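Local coordinates for fasciclin I (Drosophila melanogaster, PDB 1O70), which acts as a neural cell adhesion molecule, represented here by its third and fourth FAS1 domains, at residues 125-137 with 147-159. Numbering follows the deposited sequence.
Sequences TVEGGGVNATVIQ and VHIIDHVLGVPYT. With NAG (2-acetamido-2-deoxy-beta-D-glucopyranose), chain B.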
loop_
_atom_site.group_PDB
_atom_site.type_symbol
_atom_site.label_atom_id
_atom_site.label_comp_id
_atom_site.label_asym_id
_atom_site.label_seq_id
_atom_site.Cartn_x
_atom_site.Cartn_y
_atom_site.Cartn_z
ATOM N N THR A 125 -7.339 7.352 -10.222
ATOM C CA THR A 125 -6.570 6.157 -9.919
ATOM C C THR A 125 -6.877 5.750 -8.484
ATOM O O THR A 125 -7.334 6.563 -7.676
ATOM C CB THR A 125 -5.042 6.388 -10.077
ATOM O OG1 THR A 125 -4.614 7.496 -9.262
ATOM C CG2 THR A 125 -4.689 6.637 -11.550
ATOM N N VAL A 126 -6.649 4.478 -8.177
ATOM C CA VAL A 126 -6.896 3.946 -6.845
ATOM C C VAL A 126 -5.686 3.137 -6.400
ATOM O O VAL A 126 -5.019 2.498 -7.224
ATOM C CB VAL A 126 -8.135 3.012 -6.829
ATOM C CG1 VAL A 126 -7.956 1.871 -7.825
ATOM C CG2 VAL A 126 -8.342 2.446 -5.427
ATOM N N GLU A 127 -5.398 3.169 -5.103
ATOM C CA GLU A 127 -4.271 2.423 -4.559
ATOM C C GLU A 127 -4.777 1.456 -3.507
ATOM O O GLU A 127 -5.405 1.857 -2.533
ATOM C CB GLU A 127 -3.231 3.358 -3.920
ATOM C CG GLU A 127 -2.158 2.600 -3.124
ATOM C CD GLU A 127 -1.188 1.832 -4.013
ATOM O OE1 GLU A 127 -0.583 0.855 -3.529
ATOM O OE2 GLU A 127 -1.015 2.218 -5.192
ATOM N N GLY A 128 -4.509 0.173 -3.706
ATOM C CA GLY A 128 -4.956 -0.801 -2.733
ATOM C C GLY A 128 -4.278 -2.152 -2.825
ATOM O O GLY A 128 -4.002 -2.652 -3.919
ATOM N N GLY A 129 -4.008 -2.743 -1.665
ATOM C CA GLY A 129 -3.378 -4.049 -1.631
ATOM C C GLY A 129 -2.122 -4.102 -2.471
ATOM O O GLY A 129 -1.848 -5.120 -3.116
ATOM N N GLY A 130 -1.377 -2.993 -2.464
ATOM C CA GLY A 130 -0.133 -2.877 -3.203
ATOM C C GLY A 130 -0.336 -2.595 -4.674
ATOM O O GLY A 130 0.621 -2.558 -5.443
ATOM N N VAL A 131 -1.580 -2.387 -5.083
ATOM C CA VAL A 131 -1.826 -2.127 -6.489
ATOM C C VAL A 131 -2.359 -0.751 -6.794
ATOM O O VAL A 131 -3.231 -0.241 -6.086
ATOM C CB VAL A 131 -2.806 -3.141 -7.089
ATOM C CG1 VAL A 131 -3.188 -2.717 -8.513
ATOM C CG2 VAL A 131 -2.174 -4.525 -7.103
ATOM N N ASN A 132 -1.820 -0.158 -7.855
ATOM C CA ASN A 132 -2.265 1.155 -8.321
ATOM C C ASN A 132 -2.991 0.908 -9.637
ATOM O O ASN A 132 -2.392 0.439 -10.606
ATOM C CB ASN A 132 -1.068 2.078 -8.568
ATOM C CG ASN A 132 -1.477 3.416 -9.163
ATOM O OD1 ASN A 132 -2.152 3.446 -10.195
ATOM N ND2 ASN A 132 -1.088 4.521 -8.523
ATOM N N ALA A 133 -4.275 1.226 -9.671
ATOM C CA ALA A 133 -5.059 1.017 -10.879
ATOM C C ALA A 133 -5.756 2.284 -11.335
ATOM O O ALA A 133 -6.056 3.181 -10.538
ATOM C CB ALA A 133 -6.103 -0.094 -10.661
ATOM N N THR A 134 -6.017 2.348 -12.633
ATOM C CA THR A 134 -6.697 3.491 -13.195
ATOM C C THR A 134 -8.131 3.104 -13.478
ATOM O O THR A 134 -8.424 1.979 -13.883
ATOM C CB THR A 134 -6.021 3.954 -14.493
ATOM O OG1 THR A 134 -4.695 4.412 -14.196
ATOM C CG2 THR A 134 -6.807 5.089 -15.131
ATOM N N VAL A 135 -9.025 4.046 -13.221
ATOM C CA VAL A 135 -10.438 3.840 -13.473
ATOM C C VAL A 135 -10.616 4.132 -14.956
ATOM O O VAL A 135 -10.432 5.267 -15.384
ATOM C CB VAL A 135 -11.288 4.822 -12.663
ATOM C CG1 VAL A 135 -12.756 4.634 -13.006
ATOM C CG2 VAL A 135 -11.062 4.598 -11.172
ATOM N N ILE A 136 -10.939 3.106 -15.738
ATOM C CA ILE A 136 -11.120 3.282 -17.170
ATOM C C ILE A 136 -12.582 3.472 -17.532
ATOM O O ILE A 136 -12.926 3.535 -18.706
ATOM C CB ILE A 136 -10.586 2.079 -17.962
ATOM C CG1 ILE A 136 -11.339 0.812 -17.560
ATOM C CG2 ILE A 136 -9.087 1.905 -17.703
ATOM C CD1 ILE A 136 -10.928 -0.403 -18.377
ATOM N N GLN A 137 -13.439 3.557 -16.521
ATOM C CA GLN A 137 -14.871 3.748 -16.725
ATOM C C GLN A 137 -15.467 3.983 -15.354
ATOM O O GLN A 137 -15.302 3.169 -14.447
ATOM C CB GLN A 137 -15.486 2.509 -17.373
ATOM C CG GLN A 137 -17.004 2.460 -17.309
ATOM C CD GLN A 137 -17.649 2.276 -18.672
ATOM O OE1 GLN A 137 -18.745 1.717 -18.779
ATOM N NE2 GLN A 137 -16.980 2.761 -19.722
ATOM N N VAL A 147 -20.431 1.520 -9.652
ATOM C CA VAL A 147 -19.469 0.549 -10.122
ATOM C C VAL A 147 -18.503 1.294 -11.022
ATOM O O VAL A 147 -18.913 2.146 -11.810
ATOM C CB VAL A 147 -20.146 -0.560 -10.926
ATOM C CG1 VAL A 147 -19.099 -1.327 -11.726
ATOM C CG2 VAL A 147 -20.886 -1.499 -9.996
ATOM N N HIS A 148 -17.225 0.973 -10.897
ATOM C CA HIS A 148 -16.189 1.598 -11.709
ATOM C C HIS A 148 -15.284 0.481 -12.213
ATOM O O HIS A 148 -15.010 -0.480 -11.485
ATOM C CB HIS A 148 -15.341 2.539 -10.862
ATOM C CG HIS A 148 -16.130 3.554 -10.092
ATOM N ND1 HIS A 148 -16.705 4.657 -10.688
ATOM C CD2 HIS A 148 -16.399 3.661 -8.769
ATOM C CE1 HIS A 148 -17.288 5.403 -9.765
ATOM N NE2 HIS A 148 -17.116 4.820 -8.591
ATOM N N ILE A 149 -14.797 0.606 -13.441
ATOM C CA ILE A 149 -13.907 -0.409 -13.990
ATOM C C ILE A 149 -12.445 0.037 -13.894
ATOM O O ILE A 149 -12.095 1.143 -14.308
ATOM C CB ILE A 149 -14.266 -0.738 -15.473
ATOM C CG1 ILE A 149 -15.623 -1.442 -15.540
ATOM C CG2 ILE A 149 -13.259 -1.723 -16.062
ATOM C CD1 ILE A 149 -16.793 -0.591 -15.194
ATOM N N ILE A 150 -11.600 -0.820 -13.325
ATOM C CA ILE A 150 -10.183 -0.511 -13.189
ATOM C C ILE A 150 -9.358 -1.451 -14.052
ATOM O O ILE A 150 -9.795 -2.559 -14.368
ATOM C CB ILE A 150 -9.714 -0.592 -11.717
ATOM C CG1 ILE A 150 -9.942 -2.001 -11.153
ATOM C CG2 ILE A 150 -10.452 0.449 -10.887
ATOM C CD1 ILE A 150 -9.540 -2.133 -9.681
ATOM N N ASP A 151 -8.165 -1.002 -14.432
ATOM C CA ASP A 151 -7.308 -1.781 -15.309
ATOM C C ASP A 151 -6.369 -2.772 -14.650
ATOM O O ASP A 151 -5.560 -3.398 -15.331
ATOM C CB ASP A 151 -6.504 -0.846 -16.212
ATOM C CG ASP A 151 -5.657 0.136 -15.432
ATOM O OD1 ASP A 151 -5.580 0.034 -14.182
ATOM O OD2 ASP A 151 -5.063 1.013 -16.089
ATOM N N HIS A 152 -6.454 -2.909 -13.334
ATOM C CA HIS A 152 -5.623 -3.878 -12.631
ATOM C C HIS A 152 -6.453 -4.453 -11.529
ATOM O O HIS A 152 -7.389 -3.811 -11.060
ATOM C CB HIS A 152 -4.374 -3.251 -12.014
ATOM C CG HIS A 152 -3.298 -2.957 -13.006
ATOM N ND1 HIS A 152 -3.171 -1.733 -13.626
ATOM C CD2 HIS A 152 -2.312 -3.739 -13.508
ATOM C CE1 HIS A 152 -2.151 -1.769 -14.464
ATOM N NE2 HIS A 152 -1.612 -2.975 -14.413
ATOM N N VAL A 153 -6.110 -5.666 -11.126
ATOM C CA VAL A 153 -6.820 -6.332 -10.058
ATOM C C VAL A 153 -6.121 -5.990 -8.749
ATOM O O VAL A 153 -4.938 -6.291 -8.563
ATOM C CB VAL A 153 -6.811 -7.850 -10.270
ATOM C CG1 VAL A 153 -7.673 -8.517 -9.227
ATOM C CG2 VAL A 153 -7.299 -8.187 -11.680
ATOM N N LEU A 154 -6.849 -5.348 -7.842
ATOM C CA LEU A 154 -6.271 -4.975 -6.560
ATOM C C LEU A 154 -5.882 -6.239 -5.793
ATOM O O LEU A 154 -6.400 -7.328 -6.063
ATOM C CB LEU A 154 -7.269 -4.144 -5.745
ATOM C CG LEU A 154 -7.768 -2.843 -6.383
ATOM C CD1 LEU A 154 -8.755 -2.151 -5.452
ATOM C CD2 LEU A 154 -6.593 -1.932 -6.691
ATOM N N GLY A 155 -4.959 -6.094 -4.847
ATOM C CA GLY A 155 -4.528 -7.229 -4.052
ATOM C C GLY A 155 -3.615 -8.219 -4.746
ATOM O O GLY A 155 -3.305 -9.264 -4.182
ATOM N N VAL A 156 -3.192 -7.905 -5.968
ATOM C CA VAL A 156 -2.286 -8.774 -6.730
ATOM C C VAL A 156 -1.184 -7.884 -7.318
ATOM O O VAL A 156 -1.278 -7.422 -8.455
ATOM C CB VAL A 156 -3.025 -9.498 -7.872
ATOM C CG1 VAL A 156 -2.043 -10.360 -8.660
ATOM C CG2 VAL A 156 -4.146 -10.360 -7.311
ATOM N N PRO A 157 -0.114 -7.645 -6.543
ATOM C CA PRO A 157 1.002 -6.799 -6.970
ATOM C C PRO A 157 1.584 -7.154 -8.322
ATOM O O PRO A 157 1.752 -8.326 -8.653
ATOM C CB PRO A 157 2.026 -6.985 -5.854
ATOM C CG PRO A 157 1.185 -7.339 -4.661
ATOM C CD PRO A 157 0.189 -8.298 -5.257
ATOM N N TYR A 158 1.890 -6.129 -9.107
ATOM C CA TYR A 158 2.498 -6.343 -10.408
ATOM C C TYR A 158 3.793 -5.539 -10.456
ATOM O O TYR A 158 4.298 -5.204 -11.526
ATOM C CB TYR A 158 1.547 -5.928 -11.544
ATOM C CG TYR A 158 1.131 -4.471 -11.566
ATOM C CD1 TYR A 158 1.901 -3.511 -12.232
ATOM C CD2 TYR A 158 -0.040 -4.052 -10.921
ATOM C CE1 TYR A 158 1.512 -2.171 -12.259
ATOM C CE2 TYR A 158 -0.435 -2.712 -10.936
ATOM C CZ TYR A 158 0.345 -1.780 -11.609
ATOM O OH TYR A 158 -0.029 -0.452 -11.628
ATOM N N THR A 159 4.316 -5.217 -9.277
ATOM C CA THR A 159 5.557 -4.465 -9.170
ATOM C C THR A 159 6.381 -4.920 -7.976
ATOM O O THR A 159 5.839 -5.386 -6.971
ATOM C CB THR A 159 5.310 -2.955 -9.009
ATOM O OG1 THR A 159 4.562 -2.711 -7.809
ATOM C CG2 THR A 159 4.567 -2.415 -10.210
HETATM C C1 NAG B . -1.016 5.778 -9.247
HETATM C C2 NAG B . -1.181 6.985 -8.328
HETATM C C3 NAG B . -1.203 8.256 -9.184
HETATM C C4 NAG B . 0.050 8.338 -10.076
HETATM C C5 NAG B . 0.200 7.024 -10.870
HETATM C C6 NAG B . 1.457 6.938 -11.706
HETATM C C7 NAG B . -2.412 6.796 -6.266
HETATM C C8 NAG B . -3.763 6.735 -5.567
HETATM N N2 NAG B . -2.422 6.878 -7.593
HETATM O O3 NAG B . -1.322 9.402 -8.359
HETATM O O4 NAG B . -0.099 9.431 -11.005
HETATM O O5 NAG B . 0.206 5.892 -9.979
HETATM O O6 NAG B . 2.605 7.227 -10.922
HETATM O O7 NAG B . -1.375 6.765 -5.611
HETATM O O HOH W 1 1.574 -3.177 -7.657
HETATM O O HOH W 2 3.472 -3.510 -5.116
#
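Antiparallel pairing of strands 131-141 and 145-150, a beta hairpin in the sheet of the third FAS1 domain, carries this contact, and the chain after the second strand continues it as a loop packed along 125-137. Where strand 131-141 is broken, a classic beta bulge sets Ile136 and Gln137 against Ile149: Ile136 N donates a hydrogen bond to Ile149 O (2.7 Å), and Ile149 N reaches Gln137 O (2.8 Å). The branched Ile149 suits the bulge because CG2 lies on Ile136 while CD1 meets Gln137 CG.

Where the strand pairing gives way, Asp151 takes over with its side chain. Its CG stands between backbone N and carbonyl carbon (chi1 58°), which turns OD1 back to accept from Thr134 N at 2.8 Å, nearly straight at 167°. His152 ND1 donates to the same OD1 from the opposite face of the carboxylate, while Asp151 N returns a bond to Thr134 O. Replacing Asp151 by alanine would probably leave Thr134 N and His152 ND1 without their shared acceptor and the imidazole freer to turn.

Small Ala133 lets Ile150 and His152 close in. Val131 spreads its methyls, CG1 at the edge of the Tyr158 ring and CG2 against Val156 O. Branched Leu154 packs CD2 against Val131 CG1 and Val126 CG1. Tyr158 OH donates to Asn132 O (2.7 Å), and its CE2 lies over one face of the His152 ring, offset toward the rim. Asn132 ND2 carries the N-linked glycan, whose N2 donates to Thr125 OG1. Polar bonds to backbone atoms therefore fasten the departing loop to the hairpin, and apolar side chains fill in between.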